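Local coordinates for uncharacterized NTF2-like protein (Burkholderia thailandensis E264, PDB 3EC9) that is of unknown function but adopts the NTF2-like fold of the SnoaL-like family, whose cone-shaped pocket may bind a small molecule, at residues P14-Y22 with L80-V90; A35-M46 with G120-T131. One frame throughout, in Å; residues are numbered along the deposited sequence.

Interaction 1 of 2, residues P14-Y22 with L80-V90; sequences PYQIVADHY and LDALHDAGDTV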
loop_
_atom_site.group_PDB
_atom_site.type_symbol
_atom_site.label_atom_id
_atom_site.label_comp_id
_atom_site.label_asym_id
_atom_site.label_seq_id
_atom_site.Cartn_x
_atom_site.Cartn_y
_atom_site.Cartn_z
ATOM N N PRO B 14 0.360 18.658 8.396
ATOM C CA PRO B 14 -0.217 17.629 7.506
ATOM C C PRO B 14 -0.793 16.396 8.171
ATOM O O PRO B 14 -1.843 15.889 7.767
ATOM C CB PRO B 14 0.977 17.274 6.590
ATOM C CG PRO B 14 1.762 18.605 6.489
ATOM C CD PRO B 14 1.658 19.174 7.900
ATOM N N TYR B 15 -0.100 15.872 9.190
ATOM C CA TYR B 15 -0.616 14.746 9.948
ATOM C C TYR B 15 -2.035 15.033 10.492
ATOM O O TYR B 15 -2.952 14.212 10.408
ATOM C CB TYR B 15 0.361 14.416 11.109
ATOM C CG TYR B 15 -0.063 13.303 12.056
ATOM C CD1 TYR B 15 -0.948 13.552 13.084
ATOM C CD2 TYR B 15 0.443 12.009 11.916
ATOM C CE1 TYR B 15 -1.354 12.573 13.959
ATOM C CE2 TYR B 15 0.056 11.009 12.786
ATOM C CZ TYR B 15 -0.857 11.289 13.806
ATOM O OH TYR B 15 -1.265 10.279 14.675
ATOM N N GLN B 16 -2.181 16.192 11.129
ATOM C CA GLN B 16 -3.475 16.594 11.714
ATOM C C GLN B 16 -4.554 16.762 10.661
ATOM O O GLN B 16 -5.710 16.326 10.836
ATOM C CB GLN B 16 -3.279 17.879 12.504
ATOM C CG GLN B 16 -2.485 17.688 13.786
ATOM C CD GLN B 16 -2.259 18.988 14.504
ATOM O OE1 GLN B 16 -1.624 19.865 13.959
ATOM N NE2 GLN B 16 -2.852 19.160 15.693
ATOM N N ILE B 17 -4.186 17.384 9.545
ATOM C CA ILE B 17 -5.101 17.575 8.430
ATOM C C ILE B 17 -5.622 16.217 7.912
ATOM O O ILE B 17 -6.801 16.029 7.632
ATOM C CB ILE B 17 -4.420 18.378 7.291
ATOM C CG1 ILE B 17 -4.181 19.807 7.799
ATOM C CG2 ILE B 17 -5.261 18.403 5.955
ATOM C CD1 ILE B 17 -3.314 20.714 6.896
ATOM N N VAL B 18 -4.711 15.256 7.758
ATOM C CA VAL B 18 -5.104 13.927 7.292
ATOM C C VAL B 18 -5.897 13.190 8.360
ATOM O O VAL B 18 -6.916 12.587 8.068
ATOM C CB VAL B 18 -3.859 13.121 6.848
ATOM C CG1 VAL B 18 -4.193 11.618 6.601
ATOM C CG2 VAL B 18 -3.260 13.768 5.601
ATOM N N ALA B 19 -5.473 13.278 9.631
ATOM C CA ALA B 19 -6.288 12.749 10.723
ATOM C C ALA B 19 -7.711 13.319 10.709
ATOM O O ALA B 19 -8.685 12.572 10.930
ATOM C CB ALA B 19 -5.616 13.016 12.084
ATOM N N ASP B 20 -7.835 14.630 10.493
ATOM C CA ASP B 20 -9.183 15.253 10.393
ATOM C C ASP B 20 -10.021 14.633 9.265
ATOM O O ASP B 20 -11.224 14.376 9.410
ATOM C CB ASP B 20 -9.069 16.730 10.103
ATOM C CG ASP B 20 -8.622 17.538 11.293
ATOM O OD1 ASP B 20 -8.672 17.063 12.446
ATOM O OD2 ASP B 20 -8.256 18.702 11.056
ATOM N N HIS B 21 -9.375 14.420 8.112
ATOM C CA HIS B 21 -10.035 13.718 7.005
ATOM C C HIS B 21 -10.575 12.350 7.436
ATOM O O HIS B 21 -11.721 12.020 7.187
ATOM C CB HIS B 21 -9.147 13.533 5.755
ATOM C CG HIS B 21 -9.768 12.631 4.763
ATOM N ND1 HIS B 21 -10.693 13.070 3.843
ATOM C CD2 HIS B 21 -9.698 11.286 4.617
ATOM C CE1 HIS B 21 -11.155 12.033 3.167
ATOM N NE2 HIS B 21 -10.556 10.944 3.604
ATOM N N TYR B 22 -9.730 11.550 8.068
ATOM C CA TYR B 22 -10.124 10.200 8.445
ATOM C C TYR B 22 -11.287 10.198 9.433
ATOM O O TYR B 22 -12.198 9.395 9.312
ATOM C CB TYR B 22 -8.955 9.443 9.047
ATOM C CG TYR B 22 -8.007 8.834 8.021
ATOM C CD1 TYR B 22 -8.451 7.974 7.015
ATOM C CD2 TYR B 22 -6.645 9.075 8.099
ATOM C CE1 TYR B 22 -7.541 7.382 6.068
ATOM C CE2 TYR B 22 -5.747 8.527 7.177
ATOM C CZ TYR B 22 -6.198 7.671 6.193
ATOM O OH TYR B 22 -5.274 7.112 5.355
ATOM N N LEU B 80 -8.758 2.731 10.608
ATOM C CA LEU B 80 -7.398 3.197 10.722
ATOM C C LEU B 80 -6.667 2.528 11.872
ATOM O O LEU B 80 -7.151 2.573 13.010
ATOM C CB LEU B 80 -7.401 4.698 10.956
ATOM C CG LEU B 80 -6.063 5.442 10.905
ATOM C CD1 LEU B 80 -5.381 5.382 9.531
ATOM C CD2 LEU B 80 -6.204 6.905 11.384
ATOM N N ASP B 81 -5.515 1.933 11.555
ATOM C CA ASP B 81 -4.689 1.217 12.512
ATOM C C ASP B 81 -3.423 2.006 12.891
ATOM O O ASP B 81 -2.990 1.974 14.041
ATOM C CB ASP B 81 -4.312 -0.175 11.970
ATOM C CG ASP B 81 -5.501 -1.156 11.927
ATOM O OD1 ASP B 81 -6.422 -1.081 12.772
ATOM O OD2 ASP B 81 -5.503 -2.022 11.028
ATOM N N ALA B 82 -2.847 2.708 11.923
ATOM C CA ALA B 82 -1.586 3.466 12.099
ATOM C C ALA B 82 -1.595 4.682 11.256
ATOM O O ALA B 82 -2.232 4.705 10.234
ATOM C CB ALA B 82 -0.351 2.642 11.815
ATOM N N LEU B 83 -0.890 5.714 11.703
ATOM C CA LEU B 83 -0.775 6.930 10.917
ATOM C C LEU B 83 0.651 7.434 11.086
ATOM O O LEU B 83 1.079 7.773 12.185
ATOM C CB LEU B 83 -1.799 7.979 11.329
ATOM C CG LEU B 83 -1.968 9.174 10.381
ATOM C CD1 LEU B 83 -2.458 8.707 9.003
ATOM C CD2 LEU B 83 -2.925 10.205 11.012
ATOM N N HIS B 84 1.401 7.438 9.983
ATOM C CA HIS B 84 2.825 7.687 10.035
ATOM C C HIS B 84 3.111 9.073 9.510
ATOM O O HIS B 84 2.731 9.415 8.392
ATOM C CB HIS B 84 3.608 6.652 9.231
ATOM C CG HIS B 84 3.332 5.233 9.627
ATOM N ND1 HIS B 84 3.601 4.740 10.891
ATOM C CD2 HIS B 84 2.689 4.250 8.961
ATOM C CE1 HIS B 84 3.191 3.476 10.943
ATOM N NE2 HIS B 84 2.647 3.153 9.779
ATOM N N ASP B 85 3.782 9.869 10.335
ATOM C CA ASP B 85 4.063 11.271 10.046
ATOM C C ASP B 85 5.426 11.371 9.371
ATOM O O ASP B 85 6.441 11.301 10.045
ATOM C CB ASP B 85 4.041 12.052 11.391
ATOM C CG ASP B 85 4.117 13.554 11.214
ATOM O OD1 ASP B 85 4.424 14.021 10.117
ATOM O OD2 ASP B 85 3.886 14.301 12.214
ATOM N N ALA B 86 5.451 11.598 8.047
ATOM C CA ALA B 86 6.700 11.839 7.298
ATOM C C ALA B 86 6.730 13.310 6.821
ATOM O O ALA B 86 7.206 13.651 5.725
ATOM C CB ALA B 86 6.799 10.845 6.101
ATOM N N GLY B 87 6.181 14.203 7.626
ATOM C CA GLY B 87 6.315 15.637 7.361
ATOM C C GLY B 87 5.230 16.138 6.435
ATOM O O GLY B 87 4.048 16.176 6.809
ATOM N N ASP B 88 5.590 16.438 5.196
ATOM C CA ASP B 88 4.591 16.841 4.216
ATOM C C ASP B 88 3.837 15.657 3.660
ATOM O O ASP B 88 2.768 15.824 3.065
ATOM C CB ASP B 88 5.231 17.593 3.065
ATOM C CG ASP B 88 5.815 18.938 3.502
ATOM O OD1 ASP B 88 5.318 19.500 4.504
ATOM O OD2 ASP B 88 6.778 19.388 2.836
ATOM N N THR B 89 4.408 14.466 3.823
ATOM C CA THR B 89 3.714 13.229 3.467
ATOM C C THR B 89 3.236 12.558 4.752
ATOM O O THR B 89 3.864 12.678 5.826
ATOM C CB THR B 89 4.605 12.253 2.628
ATOM O OG1 THR B 89 3.917 11.012 2.385
ATOM C CG2 THR B 89 5.869 11.960 3.338
ATOM N N VAL B 90 2.103 11.874 4.642
ATOM C CA VAL B 90 1.513 11.184 5.787
ATOM C C VAL B 90 1.040 9.837 5.230
ATOM O O VAL B 90 0.510 9.823 4.123
ATOM C CB VAL B 90 0.330 11.947 6.347
ATOM C CG1 VAL B 90 -0.285 11.234 7.602
ATOM C CG2 VAL B 90 0.754 13.399 6.660
HETATM O O HOH W 1 2.985 16.275 9.342
HETATM O O HOH W 2 0.205 8.177 15.031
#

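Interaction 2 of 2, residues A35-M46 with G120-T131; sequences ADIAPAIEWTEM and GKIVHFEQFTDT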
loop_
_atom_site.group_PDB
_atom_site.type_symbol
_atom_site.label_atom_id
_atom_site.label_comp_id
_atom_site.label_asym_id
_atom_site.label_seq_id
_atom_site.Cartn_x
_atom_site.Cartn_y
_atom_site.Cartn_z
ATOM N N ALA B 35 -12.931 19.195 2.930
ATOM C CA ALA B 35 -12.696 20.619 3.311
ATOM C C ALA B 35 -11.281 21.092 2.959
ATOM O O ALA B 35 -11.098 22.286 2.600
ATOM C CB ALA B 35 -12.957 20.851 4.782
ATOM N N ASP B 36 -10.280 20.195 3.092
ATOM C CA ASP B 36 -8.885 20.578 2.891
ATOM C C ASP B 36 -8.319 20.071 1.555
ATOM O O ASP B 36 -7.106 20.137 1.325
ATOM C CB ASP B 36 -8.002 20.116 4.048
ATOM C CG ASP B 36 -8.426 20.723 5.365
ATOM O OD1 ASP B 36 -8.579 21.984 5.431
ATOM O OD2 ASP B 36 -8.619 19.948 6.319
ATOM N N ILE B 37 -9.199 19.585 0.674
ATOM C CA ILE B 37 -8.777 19.112 -0.633
ATOM C C ILE B 37 -8.388 20.299 -1.512
ATOM O O ILE B 37 -9.183 21.230 -1.713
ATOM C CB ILE B 37 -9.890 18.267 -1.281
ATOM C CG1 ILE B 37 -10.129 16.997 -0.472
ATOM C CG2 ILE B 37 -9.569 17.836 -2.718
ATOM C CD1 ILE B 37 -9.019 15.883 -0.505
ATOM N N ALA B 38 -7.184 20.234 -2.078
ATOM C CA ALA B 38 -6.703 21.329 -2.946
ATOM C C ALA B 38 -7.415 21.313 -4.288
ATOM O O ALA B 38 -7.851 20.264 -4.797
ATOM C CB ALA B 38 -5.221 21.207 -3.177
ATOM N N PRO B 39 -7.568 22.497 -4.886
ATOM C CA PRO B 39 -8.007 22.587 -6.273
ATOM C C PRO B 39 -7.185 21.681 -7.191
ATOM O O PRO B 39 -7.711 21.090 -8.133
ATOM C CB PRO B 39 -7.701 24.035 -6.620
ATOM C CG PRO B 39 -7.889 24.771 -5.335
ATOM C CD PRO B 39 -7.372 23.828 -4.268
ATOM N N ALA B 40 -5.893 21.588 -6.906
ATOM C CA ALA B 40 -4.956 20.840 -7.732
ATOM C C ALA B 40 -4.859 19.354 -7.306
ATOM O O ALA B 40 -3.947 18.667 -7.712
ATOM C CB ALA B 40 -3.583 21.504 -7.640
ATOM N N ILE B 41 -5.823 18.872 -6.531
ATOM C CA ILE B 41 -5.797 17.481 -6.038
ATOM C C ILE B 41 -5.558 16.434 -7.144
ATOM O O ILE B 41 -6.165 16.514 -8.200
ATOM C CB ILE B 41 -7.151 17.120 -5.319
ATOM C CG1 ILE B 41 -7.104 15.747 -4.635
ATOM C CG2 ILE B 41 -8.314 17.195 -6.299
ATOM C CD1 ILE B 41 -6.027 15.623 -3.595
ATOM N N GLU B 42 -4.704 15.441 -6.865
ATOM C CA GLU B 42 -4.628 14.192 -7.615
ATOM C C GLU B 42 -4.891 13.048 -6.630
ATOM O O GLU B 42 -4.088 12.799 -5.742
ATOM C CB GLU B 42 -3.267 14.077 -8.306
ATOM C CG GLU B 42 -3.052 15.196 -9.321
ATOM C CD GLU B 42 -1.732 15.106 -10.071
ATOM O OE1 GLU B 42 -1.016 14.083 -9.939
ATOM O OE2 GLU B 42 -1.426 16.075 -10.806
ATOM N N TRP B 43 -6.046 12.413 -6.764
ATOM C CA TRP B 43 -6.499 11.356 -5.866
ATOM C C TRP B 43 -6.604 10.068 -6.693
ATOM O O TRP B 43 -7.465 9.927 -7.571
ATOM C CB TRP B 43 -7.839 11.761 -5.285
ATOM C CG TRP B 43 -8.479 10.782 -4.405
ATOM C CD1 TRP B 43 -8.931 9.510 -4.744
ATOM C CD2 TRP B 43 -8.818 10.957 -3.026
ATOM N NE1 TRP B 43 -9.521 8.913 -3.674
ATOM C CE2 TRP B 43 -9.486 9.774 -2.606
ATOM C CE3 TRP B 43 -8.664 12.009 -2.114
ATOM C CZ2 TRP B 43 -9.964 9.594 -1.292
ATOM C CZ3 TRP B 43 -9.132 11.808 -0.780
ATOM C CH2 TRP B 43 -9.774 10.611 -0.403
ATOM N N THR B 44 -5.683 9.151 -6.426
ATOM C CA THR B 44 -5.559 7.918 -7.156
ATOM C C THR B 44 -6.065 6.666 -6.376
ATOM O O THR B 44 -5.532 6.270 -5.338
ATOM C CB THR B 44 -4.116 7.655 -7.615
ATOM O OG1 THR B 44 -3.705 8.764 -8.427
ATOM C CG2 THR B 44 -4.017 6.325 -8.360
ATOM N N GLU B 45 -7.111 6.058 -6.908
ATOM C CA GLU B 45 -7.613 4.764 -6.459
ATOM C C GLU B 45 -6.801 3.731 -7.283
ATOM O O GLU B 45 -6.514 3.942 -8.468
ATOM C CB GLU B 45 -9.106 4.626 -6.751
ATOM C CG GLU B 45 -9.976 5.561 -5.921
ATOM C CD GLU B 45 -10.105 5.129 -4.512
ATOM O OE1 GLU B 45 -10.683 4.066 -4.254
ATOM O OE2 GLU B 45 -9.692 5.882 -3.628
HETATM N N MSE B 46 -6.366 2.665 -6.609
HETATM C CA MSE B 46 -5.470 1.707 -7.237
HETATM C C MSE B 46 -6.032 1.068 -8.516
HETATM O O MSE B 46 -7.210 0.811 -8.605
HETATM C CB MSE B 46 -5.103 0.618 -6.228
HETATM C CG MSE B 46 -4.008 -0.243 -6.658
HETATM SE SE MSE B 46 -3.382 -1.528 -5.292
HETATM C CE MSE B 46 -1.521 -0.990 -4.961
ATOM N N GLY B 120 -1.183 23.678 3.576
ATOM C CA GLY B 120 -2.400 23.401 4.313
ATOM C C GLY B 120 -3.498 22.654 3.580
ATOM O O GLY B 120 -4.605 22.500 4.115
ATOM N N LYS B 121 -3.212 22.229 2.350
ATOM C CA LYS B 121 -4.202 21.521 1.551
ATOM C C LYS B 121 -3.664 20.158 1.114
ATOM O O LYS B 121 -2.477 19.979 0.749
ATOM C CB LYS B 121 -4.546 22.298 0.298
ATOM C CG LYS B 121 -5.177 23.695 0.531
ATOM C CD LYS B 121 -6.616 23.585 0.982
ATOM C CE LYS B 121 -7.398 24.892 0.808
ATOM N NZ LYS B 121 -8.754 24.787 1.442
ATOM N N ILE B 122 -4.562 19.204 1.107
ATOM C CA ILE B 122 -4.236 17.883 0.584
ATOM C C ILE B 122 -4.144 17.970 -0.942
ATOM O O ILE B 122 -5.124 18.296 -1.618
ATOM C CB ILE B 122 -5.321 16.859 0.994
ATOM C CG1 ILE B 122 -5.364 16.662 2.524
ATOM C CG2 ILE B 122 -5.103 15.504 0.307
ATOM C CD1 ILE B 122 -6.630 15.880 2.989
ATOM N N VAL B 123 -2.954 17.680 -1.467
ATOM C CA VAL B 123 -2.731 17.709 -2.934
ATOM C C VAL B 123 -2.567 16.336 -3.621
ATOM O O VAL B 123 -2.644 16.240 -4.820
ATOM C CB VAL B 123 -1.502 18.546 -3.281
ATOM C CG1 VAL B 123 -1.767 20.026 -2.973
ATOM C CG2 VAL B 123 -0.234 18.050 -2.646
ATOM N N HIS B 124 -2.234 15.306 -2.867
ATOM C CA HIS B 124 -2.139 13.951 -3.446
ATOM C C HIS B 124 -2.630 12.900 -2.432
ATOM O O HIS B 124 -2.370 12.980 -1.225
ATOM C CB HIS B 124 -0.709 13.604 -3.925
ATOM C CG HIS B 124 -0.668 12.727 -5.151
ATOM N ND1 HIS B 124 -0.788 11.352 -5.108
ATOM C CD2 HIS B 124 -0.507 13.048 -6.461
ATOM C CE1 HIS B 124 -0.719 10.867 -6.336
ATOM N NE2 HIS B 124 -0.552 11.876 -7.177
ATOM N N PHE B 125 -3.326 11.910 -2.975
ATOM C CA PHE B 125 -3.747 10.698 -2.260
ATOM C C PHE B 125 -3.475 9.537 -3.195
ATOM O O PHE B 125 -3.782 9.601 -4.397
ATOM C CB PHE B 125 -5.244 10.728 -1.956
ATOM C CG PHE B 125 -5.839 9.410 -1.555
ATOM C CD1 PHE B 125 -6.350 8.527 -2.515
ATOM C CD2 PHE B 125 -5.874 9.042 -0.217
ATOM C CE1 PHE B 125 -6.907 7.337 -2.109
ATOM C CE2 PHE B 125 -6.455 7.823 0.189
ATOM C CZ PHE B 125 -6.960 6.997 -0.756
ATOM N N GLU B 126 -2.919 8.461 -2.643
ATOM C CA GLU B 126 -2.803 7.234 -3.420
ATOM C C GLU B 126 -3.135 6.015 -2.541
ATOM O O GLU B 126 -2.622 5.891 -1.421
ATOM C CB GLU B 126 -1.454 7.117 -4.151
ATOM C CG GLU B 126 -1.362 5.832 -5.028
ATOM C CD GLU B 126 -0.120 5.730 -5.840
ATOM O OE1 GLU B 126 0.807 6.584 -5.689
ATOM O OE2 GLU B 126 -0.080 4.822 -6.728
ATOM N N GLN B 127 -3.961 5.115 -3.067
ATOM C CA GLN B 127 -4.428 3.946 -2.356
ATOM C C GLN B 127 -3.589 2.698 -2.783
ATOM O O GLN B 127 -3.326 2.492 -3.972
ATOM C CB GLN B 127 -5.890 3.694 -2.757
ATOM C CG GLN B 127 -6.522 2.433 -2.238
ATOM C CD GLN B 127 -7.782 2.108 -3.070
ATOM O OE1 GLN B 127 -7.715 1.942 -4.315
ATOM N NE2 GLN B 127 -8.911 2.044 -2.409
ATOM N N PHE B 128 -3.215 1.875 -1.797
ATOM C CA PHE B 128 -2.529 0.614 -2.030
ATOM C C PHE B 128 -3.247 -0.478 -1.232
ATOM O O PHE B 128 -3.103 -0.541 -0.019
ATOM C CB PHE B 128 -1.059 0.663 -1.588
ATOM C CG PHE B 128 -0.248 1.799 -2.194
ATOM C CD1 PHE B 128 -0.382 3.066 -1.702
ATOM C CD2 PHE B 128 0.610 1.570 -3.261
ATOM C CE1 PHE B 128 0.347 4.116 -2.265
ATOM C CE2 PHE B 128 1.351 2.596 -3.826
ATOM C CZ PHE B 128 1.212 3.888 -3.332
ATOM N N THR B 129 -4.074 -1.305 -1.871
ATOM C CA THR B 129 -4.884 -2.289 -1.179
ATOM C C THR B 129 -4.913 -3.636 -1.875
ATOM O O THR B 129 -4.400 -3.786 -3.000
ATOM C CB THR B 129 -6.306 -1.751 -0.938
ATOM O OG1 THR B 129 -7.006 -2.540 0.053
ATOM C CG2 THR B 129 -7.105 -1.677 -2.242
ATOM N N ASP B 130 -5.519 -4.619 -1.201
ATOM C CA ASP B 130 -5.517 -6.005 -1.677
ATOM C C ASP B 130 -6.613 -6.183 -2.668
ATOM O O ASP B 130 -7.713 -6.682 -2.404
ATOM C CB ASP B 130 -5.616 -6.928 -0.462
ATOM C CG ASP B 130 -5.052 -8.327 -0.727
ATOM O OD1 ASP B 130 -5.056 -8.791 -1.893
ATOM O OD2 ASP B 130 -4.622 -8.992 0.255
ATOM N N THR B 131 -6.323 -5.722 -3.868
ATOM C CA THR B 131 -7.330 -5.718 -4.912
ATOM C C THR B 131 -7.877 -7.102 -5.279
ATOM O O THR B 131 -9.032 -7.235 -5.709
ATOM C CB THR B 131 -6.767 -4.969 -6.140
ATOM O OG1 THR B 131 -5.519 -5.539 -6.465
ATOM C CG2 THR B 131 -6.580 -3.465 -5.831
HETATM O O HOH W 3 -10.109 23.244 -0.208
HETATM O O HOH W 4 -7.821 24.097 4.060
HETATM O O HOH W 5 -1.103 17.154 -7.056
#

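Interaction 1 of 2, residues P14-Y22 with L80-V90
L83 packs under the Y15 ring where helix 14-22 meets the hairpin of residues 80-90. Its CD2 lies over one face, 3.8 Å from the ring centroid and 20° off the normal, a CH-pi contact, while L83 O meets the ring's edge in plane, 3.4 Å from Y15 CE2. With CG of Y15 anti to the backbone N (chi1 177°), the ring lies along the strand, at the solvent border. L83, V18, V90 and P14 make the tight part. The other branch of L83, CD1, turns inward to V18 CG1 and to the edge of the Y22 ring, 3.8 Å from Y22 CE2. L80 CD1 covers a face of that ring, 4.1 Å from the centroid. V18 and V90 meet tip to tip, CG1 to CG1 at 4.1 Å, and P14 CB rests 3.9 Å from V90 CG2.

No direct hydrogen bond crosses the interface, and the looser solvent side is bridged by water. One water accepts from Y15 N and donates to D85 OD1 and G87 O; a second links the Y15 hydroxyl to L83 O. D85 OD1 also accepts from G87 N (3.1 Å), an Asx turn overlapping the start of the type II' turn A86-T89.

The helix runs nearly antiparallel to strand 80-86, at 153° and 9.0 Å between axes; further in, V18 and Y22 reach W115 of strand 106-118, and the Y22 hydroxyl bonds H113.

Interaction 2 of 2, residues A35-M46 with G120-T131
W43 and F125, paired in register on neighbouring parallel strands, stack face to face: the six-membered ring of W43 and the F125 ring have centroids 3.9 Å apart and planes at 20°. In-register pairing puts both side chains on one face of the sheet; with CG of each anti to its backbone N (chi1 177° for W43), the rings lie one over the other. W43 NE1 donates to E45 OE2 (3.0 Å), meeting the carboxylate on its anti side and tying the indole to its own strand.

Backbone hydrogen bonds supply the parallel pairing. E42 N bonds V123 O, F125 N bonds E42 O, T44 N bonds F125 O, and Q127 N bonds T44 O. Before the corner at P39 and A40, D36 O and A38 N bracket I122 in the same manner. Past T44 a side chain takes over: Q127 OE1 accepts from M46 N at 2.8 Å, while Q127 NE2 is held by Y96.

Apolar contacts fill the ends. I122 CG2 touches I37 CD1 and I41 CD1, each at 4.0 Å; selenomethionine M46 sets CE against F128 CD2 (3.7 Å) and SE near T131 CG2.

At the A35-D36 end two waters join K121 NZ to D36 OD1 and to the carbonyls of A35 and I37. The curved mixed sheet, with W43, E45 and F125 on its helix-covered side, is characteristic of the NTF2-like fold; acetate near E45 and glycerol near F125, both probably from the crystallisation liquor, are consistent with a pocket there.

The centres of interactions 1 and 2 lie about 12 Å apart, and their segments alternate along the chain: 14-22, 35-46, 80-90, then 120-131. Both reach the same mixed sheet, where strands 106-118 and 89-100 separate strand 121-129 from the outermost strand 73-86. Helix 14-26 spans the interval, with I17 as the joint: its CG2 packs 3.8 Å from I122 CG1, and its CD1 lies 3.5 Å from G120 O. Farther along, H21 CE1 comes within 4.1 Å of W43 CH2. The N-terminal helix thus rests on strands from both contacts, uniting distant parts of the chain around one core. Both contacts also touch the second subunit.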